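Local atomic coordinates of alginate lyase (PDB entry 6KFN), a protein that probably cleaves alginate by beta-elimination, as alginate lyases do, and is built as a right-handed parallel beta-helix. Residues G251-N259 against D276-Q285; F121-N132 against Y161-G172. All blocks are in the same frame, centred on the assembly; numbering follows the deposited sequence. Where two conformers were deposited one is given.

How the contacts relate
Both contacts join successive coils of one right-handed parallel beta-helix, and each pairs a strand with the equivalent strand one turn further on. Contact 2 (121-132 with 161-172) comes first along the chain and closes before contact 1 (251-259 with 276-285) opens. Their centres lie 20 Å apart and their nearest atoms about 10 Å, so they do not touch. Strand 129-131 pairs with 169-171, and the parallel pairing runs on through 194-196 and 223-230 to 254-257 and 278-287. Contact 2 thus lies near the middle of the chain and contact 1 toward its C-terminal end. In both, an asparagine OD1 accepts from the backbone N and ND2 of the asparagine one coil before, as in asparagine stacks of parallel beta-helices.

Contact 1 of 2, residues G251-N259 against D276-Q285; sequences GQNATFTGN and DATASAAGNQ
The amide oxygen OD1 of N284 is gripped twice by N259, by the backbone N at 2.9 Å and by the side-chain ND2 at 3.0 Å. The two asparagine side chains lie side by side and point the same way, their amide planes only 12° apart. In N284 the amide sits beside the backbone N (chi1 -59°), which lets its ND2 reach back to F256 O at 3.0 Å, approaching from well above that carbonyl plane; A282 N also donates to this oxygen. Asparagine suits this place because one short amide both accepts and donates; N259 continues the stack by giving ND2 to I224 O of the preceding coil, and Y293 OH also bonds N284 ND2.

This is an asparagine stack of a right-handed parallel beta-helix, set at a turn beside strands 254-257 and 278-282, whose short axes approach to 4.6 Å. On the inward face, the methyl CB of A279 meets the F256 ring at its edge, at CE1, 4.0 Å away, a small group suited to packing beside a ring that also meets the ring of F241. On the other face T255 and T257 pair with S280 and A282. A water links N253 OD1 to A254 O, and N253 ND2 is hydrogen-bonded to D221 OD1.

At the far end T278 OG1 donates to Q252 OE1 at 2.7 Å and accepts from N253 N at 3.0 Å. With chi1 at 59°, that hydroxyl stands between its own N and carbonyl carbon, facing both partners. Q252, bent at chi2, spreads its amide so that NE2 also reaches D276 O at 3.1 Å, nearly straight at the hydrogen.

Contact 2 of 2, residues F121-N132 against Y161-G172; sequences FRDGSSDNIIRN and YNKSADRNVISG
The guanidinium of R122 lies flat on one face of the Y161 ring, planes 9° apart, with NE above the ring centre and CZ 4.0 Å from the centroid, an off-centre cation-pi contact. CD adds a CH-pi contact over the same face, so methylenes and charge share one aromatic surface. The bend of R122 at chi3 (69°) turns the flat group onto the ring, while NE is also salt-bridged to D99 of the preceding coil, which, with the stack, probably limits its rotation. On F121, one ring face carries the amide of N168, stacked at 15°, with N168 CB directly over the centroid at 4.3 Å.

Asparagine suits position 168 because one amide, flat on F121, is used at both ends. Its ND2 gives an almost straight bond to S125 O at 2.9 Å, lying in its own amide plane, and its OD1 accepts from both N128 N and N128 ND2, each at 3.0 Å. N128 and N168 lie side by side; N128 ND2 passes the bonding on to A101 O and N128 OD1 accepts from V104 N, an asparagine stack as found in right-handed parallel beta-helices. Beyond it strands 129-131 and 169-171 pair in parallel. I129 CD1 packs on V169 CG1 on one face, whereas I130 and I170 turn to the other, where both meet I149.

R167 takes D127 side-on: NE meets OD1 and NH2 meets OD2, both on syn sides and both at 2.9 Å, a salt bridge between two residues in left-handed backbone conformations. S126 OG accepts from D166 N and donates to G124 O, tying the loop at D166 to the type I' turn R122-S125. Glycine suits position 124, where the backbone angles would press a CB against the preceding carbonyl oxygen. D123, inside that turn, receives N162 N on the anti side of OD1 at 2.9 Å.

Contact 1 of 2, residues G251-N259 against D276-Q285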
loop_
_atom_site.group_PDB
_atom_site.type_symbol
_atom_site.label_atom_id
_atom_site.label_comp_id
_atom_site.label_asym_id
_atom_site.label_seq_id
_atom_site.Cartn_x
_atom_site.Cartn_y
_atom_site.Cartn_z
ATOM N N GLY A 251 5.961 9.463 -14.817
ATOM C CA GLY A 251 7.199 9.541 -14.040
ATOM C C GLY A 251 7.705 10.959 -13.926
ATOM O O GLY A 251 8.918 11.201 -13.941
ATOM N N GLN A 252 6.769 11.912 -13.799
ATOM C CA GLN A 252 7.073 13.323 -13.802
ATOM C C GLN A 252 6.728 13.971 -12.476
ATOM O O GLN A 252 5.728 13.638 -11.815
ATOM C CB GLN A 252 6.357 14.059 -14.931
ATOM C CG GLN A 252 6.673 13.491 -16.307
ATOM C CD GLN A 252 8.135 13.611 -16.669
ATOM O OE1 GLN A 252 8.783 14.638 -16.526
ATOM N NE2 GLN A 252 8.699 12.514 -17.157
ATOM N N ASN A 253 7.513 14.992 -12.128
ATOM C CA ASN A 253 7.227 15.830 -10.981
ATOM C C ASN A 253 7.085 15.024 -9.700
ATOM O O ASN A 253 6.175 15.243 -8.917
ATOM C CB ASN A 253 6.002 16.727 -11.211
ATOM C CG ASN A 253 5.862 17.788 -10.147
ATOM O OD1 ASN A 253 6.866 18.405 -9.720
ATOM N ND2 ASN A 253 4.642 18.048 -9.714
ATOM N N ALA A 254 8.003 14.090 -9.466
ATOM C CA ALA A 254 8.095 13.411 -8.178
ATOM C C ALA A 254 8.876 14.296 -7.203
ATOM O O ALA A 254 9.890 14.864 -7.588
ATOM C CB ALA A 254 8.824 12.085 -8.325
ATOM N N THR A 255 8.409 14.464 -5.999
ATOM C CA THR A 255 9.067 15.296 -5.005
ATOM C C THR A 255 9.515 14.431 -3.835
ATOM O O THR A 255 8.720 13.681 -3.297
ATOM C CB THR A 255 8.124 16.403 -4.519
ATOM O OG1 THR A 255 7.725 17.206 -5.610
ATOM C CG2 THR A 255 8.763 17.244 -3.420
ATOM N N PHE A 256 10.784 14.579 -3.442
ATOM C CA PHE A 256 11.368 13.827 -2.337
ATOM C C PHE A 256 11.941 14.812 -1.338
ATOM O O PHE A 256 12.961 15.452 -1.618
ATOM C CB PHE A 256 12.508 12.911 -2.832
ATOM C CG PHE A 256 12.053 11.850 -3.787
ATOM C CD1 PHE A 256 11.961 12.086 -5.158
ATOM C CD2 PHE A 256 11.709 10.575 -3.324
ATOM C CE1 PHE A 256 11.543 11.106 -6.030
ATOM C CE2 PHE A 256 11.278 9.586 -4.206
ATOM C CZ PHE A 256 11.213 9.847 -5.560
ATOM N N THR A 257 11.295 14.951 -0.182
ATOM C CA THR A 257 11.772 15.896 0.812
ATOM C C THR A 257 11.846 15.257 2.179
ATOM O O THR A 257 10.966 14.520 2.602
ATOM C CB THR A 257 10.959 17.178 0.878
ATOM O OG1 THR A 257 9.636 16.848 1.178
ATOM C CG2 THR A 257 11.010 17.923 -0.418
ATOM N N GLY A 258 12.908 15.593 2.919
ATOM C CA GLY A 258 12.964 15.253 4.324
ATOM C C GLY A 258 13.086 13.771 4.627
ATOM O O GLY A 258 12.765 13.388 5.758
ATOM N N ASN A 259 13.516 12.955 3.685
ATOM C CA ASN A 259 13.644 11.520 3.916
ATOM C C ASN A 259 15.044 11.226 4.468
ATOM O O ASN A 259 15.983 11.945 4.160
ATOM C CB ASN A 259 13.444 10.740 2.608
ATOM C CG ASN A 259 12.080 11.000 2.009
ATOM O OD1 ASN A 259 11.073 10.503 2.494
ATOM N ND2 ASN A 259 12.038 11.801 0.948
ATOM N N ASP A 276 13.912 10.007 -18.899
ATOM C CA ASP A 276 13.192 11.258 -18.954
ATOM C C ASP A 276 12.432 11.570 -17.661
ATOM O O ASP A 276 11.736 12.585 -17.599
ATOM C CB ASP A 276 12.202 11.236 -20.135
ATOM C CG ASP A 276 12.845 11.210 -21.460
ATOM O OD1 ASP A 276 13.889 11.844 -21.654
ATOM O OD2 ASP A 276 12.285 10.548 -22.365
ATOM N N ALA A 277 12.544 10.737 -16.632
ATOM C CA ALA A 277 11.800 10.969 -15.410
ATOM C C ALA A 277 12.256 12.270 -14.763
ATOM O O ALA A 277 13.426 12.629 -14.857
ATOM C CB ALA A 277 12.030 9.816 -14.447
ATOM N N THR A 278 11.345 12.971 -14.071
ATOM C CA THR A 278 11.731 14.196 -13.395
ATOM C C THR A 278 11.343 14.153 -11.917
ATOM O O THR A 278 10.284 13.645 -11.533
ATOM C CB THR A 278 11.149 15.458 -14.060
ATOM O OG1 THR A 278 9.719 15.388 -14.087
ATOM C CG2 THR A 278 11.720 15.658 -15.455
ATOM N N ALA A 279 12.225 14.750 -11.111
ATOM C CA ALA A 279 12.020 14.830 -9.690
ATOM C C ALA A 279 12.617 16.102 -9.151
ATOM O O ALA A 279 13.510 16.709 -9.745
ATOM C CB ALA A 279 12.656 13.612 -9.001
ATOM N N SER A 280 12.173 16.464 -7.960
ATOM C CA SER A 280 12.757 17.511 -7.138
ATOM C C SER A 280 13.103 16.893 -5.795
ATOM O O SER A 280 12.410 15.994 -5.324
ATOM C CB SER A 280 11.790 18.683 -6.946
ATOM O OG SER A 280 11.368 19.242 -8.185
ATOM N N ALA A 281 14.153 17.415 -5.161
ATOM C CA ALA A 281 14.614 16.848 -3.904
ATOM C C ALA A 281 15.182 17.944 -3.021
ATOM O O ALA A 281 15.882 18.848 -3.488
ATOM C CB ALA A 281 15.641 15.772 -4.187
ATOM N N ALA A 282 14.913 17.841 -1.727
ATOM C CA ALA A 282 15.480 18.754 -0.749
ATOM C C ALA A 282 15.414 18.124 0.631
ATOM O O ALA A 282 14.474 17.411 0.955
ATOM C CB ALA A 282 14.726 20.089 -0.700
ATOM N N GLY A 283 16.455 18.365 1.423
ATOM C CA GLY A 283 16.396 17.969 2.808
ATOM C C GLY A 283 16.483 16.495 3.064
ATOM O O GLY A 283 16.110 16.053 4.155
ATOM N N ASN A 284 16.949 15.705 2.119
ATOM C CA ASN A 284 17.118 14.274 2.329
ATOM C C ASN A 284 18.494 14.028 2.940
ATOM O O ASN A 284 19.451 14.743 2.670
ATOM C CB ASN A 284 16.966 13.512 1.028
ATOM C CG ASN A 284 15.606 13.746 0.399
ATOM O OD1 ASN A 284 14.577 13.403 0.988
ATOM N ND2 ASN A 284 15.577 14.312 -0.791
ATOM N N GLN A 285 18.568 13.038 3.810
ATOM C CA GLN A 285 19.779 12.657 4.517
ATOM C C GLN A 285 20.132 11.229 4.153
ATOM O O GLN A 285 19.293 10.342 4.228
ATOM C CB GLN A 285 19.568 12.783 6.020
ATOM C CG GLN A 285 19.357 14.195 6.504
ATOM C CD GLN A 285 19.072 14.298 8.007
ATOM O OE1 GLN A 285 18.063 14.870 8.416
ATOM N NE2 GLN A 285 19.972 13.763 8.831
HETATM O O HOH W 1 9.354 17.697 -8.913
#

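Contact 2 of 2, residues F121-N132 against Y161-G172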
loop_
_atom_site.group_PDB
_atom_site.type_symbol
_atom_site.label_atom_id
_atom_site.label_comp_id
_atom_site.label_asym_id
_atom_site.label_seq_id
_atom_site.Cartn_x
_atom_site.Cartn_y
_atom_site.Cartn_z
ATOM N N PHE A 121 -4.557 -0.265 -4.714
ATOM C CA PHE A 121 -5.553 0.726 -5.127
ATOM C C PHE A 121 -5.719 0.611 -6.647
ATOM O O PHE A 121 -4.774 0.900 -7.381
ATOM C CB PHE A 121 -5.096 2.140 -4.793
ATOM C CG PHE A 121 -4.818 2.375 -3.328
ATOM C CD1 PHE A 121 -5.837 2.690 -2.480
ATOM C CD2 PHE A 121 -3.548 2.284 -2.818
ATOM C CE1 PHE A 121 -5.609 2.917 -1.138
ATOM C CE2 PHE A 121 -3.301 2.508 -1.482
ATOM C CZ PHE A 121 -4.354 2.839 -0.623
ATOM N N ARG A 122 -6.878 0.143 -7.114
ATOM C CA ARG A 122 -7.033 -0.201 -8.530
ATOM C C ARG A 122 -8.299 0.409 -9.101
ATOM O O ARG A 122 -9.259 0.758 -8.397
ATOM C CB ARG A 122 -7.019 -1.741 -8.671
ATOM C CG ARG A 122 -6.773 -2.253 -10.080
ATOM C CD ARG A 122 -6.600 -3.755 -10.152
ATOM N NE ARG A 122 -7.863 -4.432 -9.868
ATOM C CZ ARG A 122 -7.995 -5.749 -9.835
ATOM N NH1 ARG A 122 -6.980 -6.549 -10.107
ATOM N NH2 ARG A 122 -9.175 -6.283 -9.534
ATOM N N ASP A 123 -8.322 0.484 -10.435
ATOM C CA ASP A 123 -9.540 0.815 -11.171
ATOM C C ASP A 123 -10.156 2.119 -10.669
ATOM O O ASP A 123 -11.325 2.208 -10.331
ATOM C CB ASP A 123 -10.543 -0.340 -11.158
ATOM C CG ASP A 123 -11.644 -0.202 -12.169
ATOM O OD1 ASP A 123 -11.451 0.482 -13.183
ATOM O OD2 ASP A 123 -12.705 -0.833 -11.966
ATOM N N GLY A 124 -9.318 3.166 -10.659
ATOM C CA GLY A 124 -9.812 4.499 -10.340
ATOM C C GLY A 124 -9.948 4.801 -8.858
ATOM O O GLY A 124 -10.390 5.900 -8.522
ATOM N N SER A 125 -9.570 3.890 -7.981
ATOM C CA SER A 125 -9.725 4.106 -6.541
ATOM C C SER A 125 -8.902 5.297 -6.100
ATOM O O SER A 125 -7.672 5.270 -6.214
ATOM C CB SER A 125 -9.233 2.863 -5.782
ATOM O OG SER A 125 -10.086 1.757 -5.977
ATOM N N SER A 126 -9.575 6.333 -5.576
ATOM C CA SER A 126 -8.965 7.621 -5.331
ATOM C C SER A 126 -9.355 8.178 -3.969
ATOM O O SER A 126 -10.371 7.825 -3.372
ATOM C CB SER A 126 -9.367 8.601 -6.431
ATOM O OG SER A 126 -8.915 8.190 -7.706
ATOM N N ASP A 127 -8.525 9.121 -3.496
ATOM C CA ASP A 127 -8.834 9.854 -2.277
ATOM C C ASP A 127 -8.954 8.929 -1.070
ATOM O O ASP A 127 -9.736 9.182 -0.154
ATOM C CB ASP A 127 -10.077 10.749 -2.414
ATOM C CG ASP A 127 -9.917 11.704 -3.570
ATOM O OD1 ASP A 127 -9.033 12.600 -3.470
ATOM O OD2 ASP A 127 -10.644 11.570 -4.593
ATOM N N ASN A 128 -8.160 7.856 -1.065
ATOM C CA ASN A 128 -8.125 6.908 0.043
ATOM C C ASN A 128 -6.898 7.180 0.904
ATOM O O ASN A 128 -5.971 7.871 0.487
ATOM C CB ASN A 128 -8.078 5.491 -0.489
ATOM C CG ASN A 128 -9.226 5.206 -1.444
ATOM O OD1 ASN A 128 -10.382 5.182 -1.010
ATOM N ND2 ASN A 128 -8.935 4.967 -2.710
ATOM N N ILE A 129 -6.891 6.607 2.110
ATOM C CA ILE A 129 -5.725 6.684 2.984
ATOM C C ILE A 129 -5.518 5.343 3.665
ATOM O O ILE A 129 -6.473 4.715 4.100
ATOM C CB ILE A 129 -5.825 7.833 4.000
ATOM C CG1 ILE A 129 -4.532 7.973 4.824
ATOM C CG2 ILE A 129 -7.049 7.735 4.863
ATOM C CD1 ILE A 129 -4.384 9.305 5.479
ATOM N N ILE A 130 -4.267 4.947 3.772
ATOM C CA ILE A 130 -3.841 3.920 4.703
ATOM C C ILE A 130 -2.842 4.556 5.652
ATOM O O ILE A 130 -1.848 5.151 5.225
ATOM C CB ILE A 130 -3.319 2.642 4.021
ATOM C CG1 ILE A 130 -2.941 1.611 5.088
ATOM C CG2 ILE A 130 -2.191 2.894 3.036
ATOM C CD1 ILE A 130 -2.757 0.204 4.569
ATOM N N ARG A 131 -3.125 4.437 6.958
ATOM C CA ARG A 131 -2.314 5.066 7.966
ATOM C C ARG A 131 -2.090 4.117 9.132
ATOM O O ARG A 131 -2.891 3.214 9.402
ATOM C CB ARG A 131 -2.909 6.382 8.425
ATOM C CG ARG A 131 -4.210 6.283 9.133
ATOM C CD ARG A 131 -4.453 7.534 9.962
ATOM N NE ARG A 131 -5.124 8.534 9.180
ATOM C CZ ARG A 131 -6.432 8.542 9.000
ATOM N NH1 ARG A 131 -7.168 7.599 9.521
ATOM N NH2 ARG A 131 -6.982 9.475 8.270
ATOM N N ASN A 132 -0.996 4.342 9.845
ATOM C CA ASN A 132 -0.770 3.699 11.145
ATOM C C ASN A 132 -0.940 2.178 11.035
ATOM O O ASN A 132 -1.631 1.552 11.828
ATOM C CB ASN A 132 -1.714 4.253 12.212
ATOM C CG ASN A 132 -1.642 5.738 12.332
ATOM O OD1 ASN A 132 -0.569 6.325 12.178
ATOM N ND2 ASN A 132 -2.782 6.373 12.610
ATOM N N TYR A 161 -8.536 -1.592 -16.488
ATOM C CA TYR A 161 -8.780 -0.900 -15.224
ATOM C C TYR A 161 -8.463 0.586 -15.415
ATOM O O TYR A 161 -7.469 0.935 -16.047
ATOM C CB TYR A 161 -7.911 -1.450 -14.105
ATOM C CG TYR A 161 -8.142 -2.909 -13.804
ATOM C CD1 TYR A 161 -9.385 -3.385 -13.423
ATOM C CD2 TYR A 161 -7.120 -3.812 -13.913
ATOM C CE1 TYR A 161 -9.610 -4.725 -13.157
ATOM C CE2 TYR A 161 -7.299 -5.174 -13.637
ATOM C CZ TYR A 161 -8.563 -5.617 -13.280
ATOM O OH TYR A 161 -8.803 -6.958 -13.014
ATOM N N ASN A 162 -9.279 1.444 -14.802
ATOM C CA ASN A 162 -9.015 2.878 -14.840
ATOM C C ASN A 162 -7.690 3.165 -14.153
ATOM O O ASN A 162 -7.499 2.840 -12.968
ATOM C CB ASN A 162 -10.198 3.571 -14.177
ATOM C CG ASN A 162 -10.123 5.068 -14.178
ATOM O OD1 ASN A 162 -9.132 5.689 -14.324
ATOM N ND2 ASN A 162 -11.247 5.673 -13.897
ATOM N N LYS A 163 -6.785 3.787 -14.887
ATOM C CA LYS A 163 -5.435 4.069 -14.392
ATOM C C LYS A 163 -5.423 5.110 -13.292
ATOM O O LYS A 163 -4.419 5.239 -12.560
ATOM C CB LYS A 163 -4.572 4.559 -15.566
ATOM C CG LYS A 163 -4.896 5.977 -16.045
ATOM C CD LYS A 163 -4.205 6.304 -17.336
ATOM C CE LYS A 163 -4.346 7.771 -17.692
ATOM N NZ LYS A 163 -3.932 8.090 -19.088
ATOM N N SER A 164 -6.477 5.915 -13.180
ATOM C CA SER A 164 -6.460 7.115 -12.338
ATOM C C SER A 164 -6.829 6.794 -10.882
ATOM O O SER A 164 -7.831 7.268 -10.336
ATOM C CB SER A 164 -7.396 8.165 -12.915
ATOM O OG SER A 164 -6.973 8.583 -14.216
ATOM N N ALA A 165 -5.974 5.991 -10.249
ATOM C CA ALA A 165 -6.063 5.729 -8.815
ATOM C C ALA A 165 -5.273 6.841 -8.132
ATOM O O ALA A 165 -4.065 6.731 -7.893
ATOM C CB ALA A 165 -5.492 4.347 -8.499
ATOM N N ASP A 166 -5.967 7.961 -7.882
ATOM C CA ASP A 166 -5.339 9.248 -7.654
ATOM C C ASP A 166 -5.503 9.737 -6.215
ATOM O O ASP A 166 -6.482 9.430 -5.528
ATOM C CB ASP A 166 -5.921 10.280 -8.607
ATOM C CG ASP A 166 -5.496 10.034 -10.088
ATOM O OD1 ASP A 166 -4.642 9.175 -10.350
ATOM O OD2 ASP A 166 -6.027 10.722 -10.986
ATOM N N ARG A 167 -4.532 10.558 -5.792
ATOM C CA ARG A 167 -4.602 11.254 -4.518
ATOM C C ARG A 167 -4.723 10.299 -3.333
ATOM O O ARG A 167 -5.283 10.644 -2.300
ATOM C CB ARG A 167 -5.712 12.332 -4.499
ATOM C CG ARG A 167 -5.550 13.367 -5.601
ATOM C CD ARG A 167 -6.773 14.328 -5.658
ATOM N NE ARG A 167 -8.006 13.626 -5.927
ATOM C CZ ARG A 167 -8.388 13.108 -7.082
ATOM N NH1 ARG A 167 -7.772 13.437 -8.210
ATOM N NH2 ARG A 167 -9.408 12.280 -7.129
ATOM N N ASN A 168 -4.155 9.101 -3.467
ATOM C CA ASN A 168 -4.111 8.176 -2.350
ATOM C C ASN A 168 -2.928 8.501 -1.458
ATOM O O ASN A 168 -1.867 8.907 -1.913
ATOM C CB ASN A 168 -4.044 6.733 -2.863
ATOM C CG ASN A 168 -5.301 6.369 -3.611
ATOM O OD1 ASN A 168 -6.399 6.440 -3.042
ATOM N ND2 ASN A 168 -5.175 5.959 -4.871
ATOM N N VAL A 169 -3.156 8.337 -0.147
ATOM C CA VAL A 169 -2.215 8.719 0.886
ATOM C C VAL A 169 -1.791 7.502 1.687
ATOM O O VAL A 169 -2.633 6.722 2.139
ATOM C CB VAL A 169 -2.814 9.798 1.797
ATOM C CG1 VAL A 169 -1.867 10.167 2.924
ATOM C CG2 VAL A 169 -3.212 11.045 0.982
ATOM N N ILE A 170 -0.485 7.386 1.903
ATOM C CA ILE A 170 0.149 6.365 2.701
ATOM C C ILE A 170 0.886 7.117 3.804
ATOM O O ILE A 170 1.821 7.863 3.503
ATOM C CB ILE A 170 1.120 5.534 1.844
ATOM C CG1 ILE A 170 0.358 4.797 0.704
ATOM C CG2 ILE A 170 1.937 4.584 2.712
ATOM C CD1 ILE A 170 1.124 4.507 -0.489
ATOM N N SER A 171 0.419 7.011 5.061
ATOM C CA SER A 171 0.871 7.904 6.124
ATOM C C SER A 171 1.164 7.141 7.394
ATOM O O SER A 171 0.286 6.492 7.949
ATOM C CB SER A 171 -0.197 8.965 6.389
ATOM O OG SER A 171 0.202 9.848 7.369
ATOM N N GLY A 172 2.402 7.205 7.884
ATOM C CA GLY A 172 2.703 6.537 9.135
ATOM C C GLY A 172 2.607 5.029 9.048
ATOM O O GLY A 172 2.124 4.378 9.986
HETATM O O HOH W 2 -5.857 0.955 -11.638
HETATM O O HOH W 3 -6.656 10.681 0.634
HETATM O O HOH W 4 -2.227 10.043 9.024
HETATM O O HOH W 5 2.145 5.581 12.758
#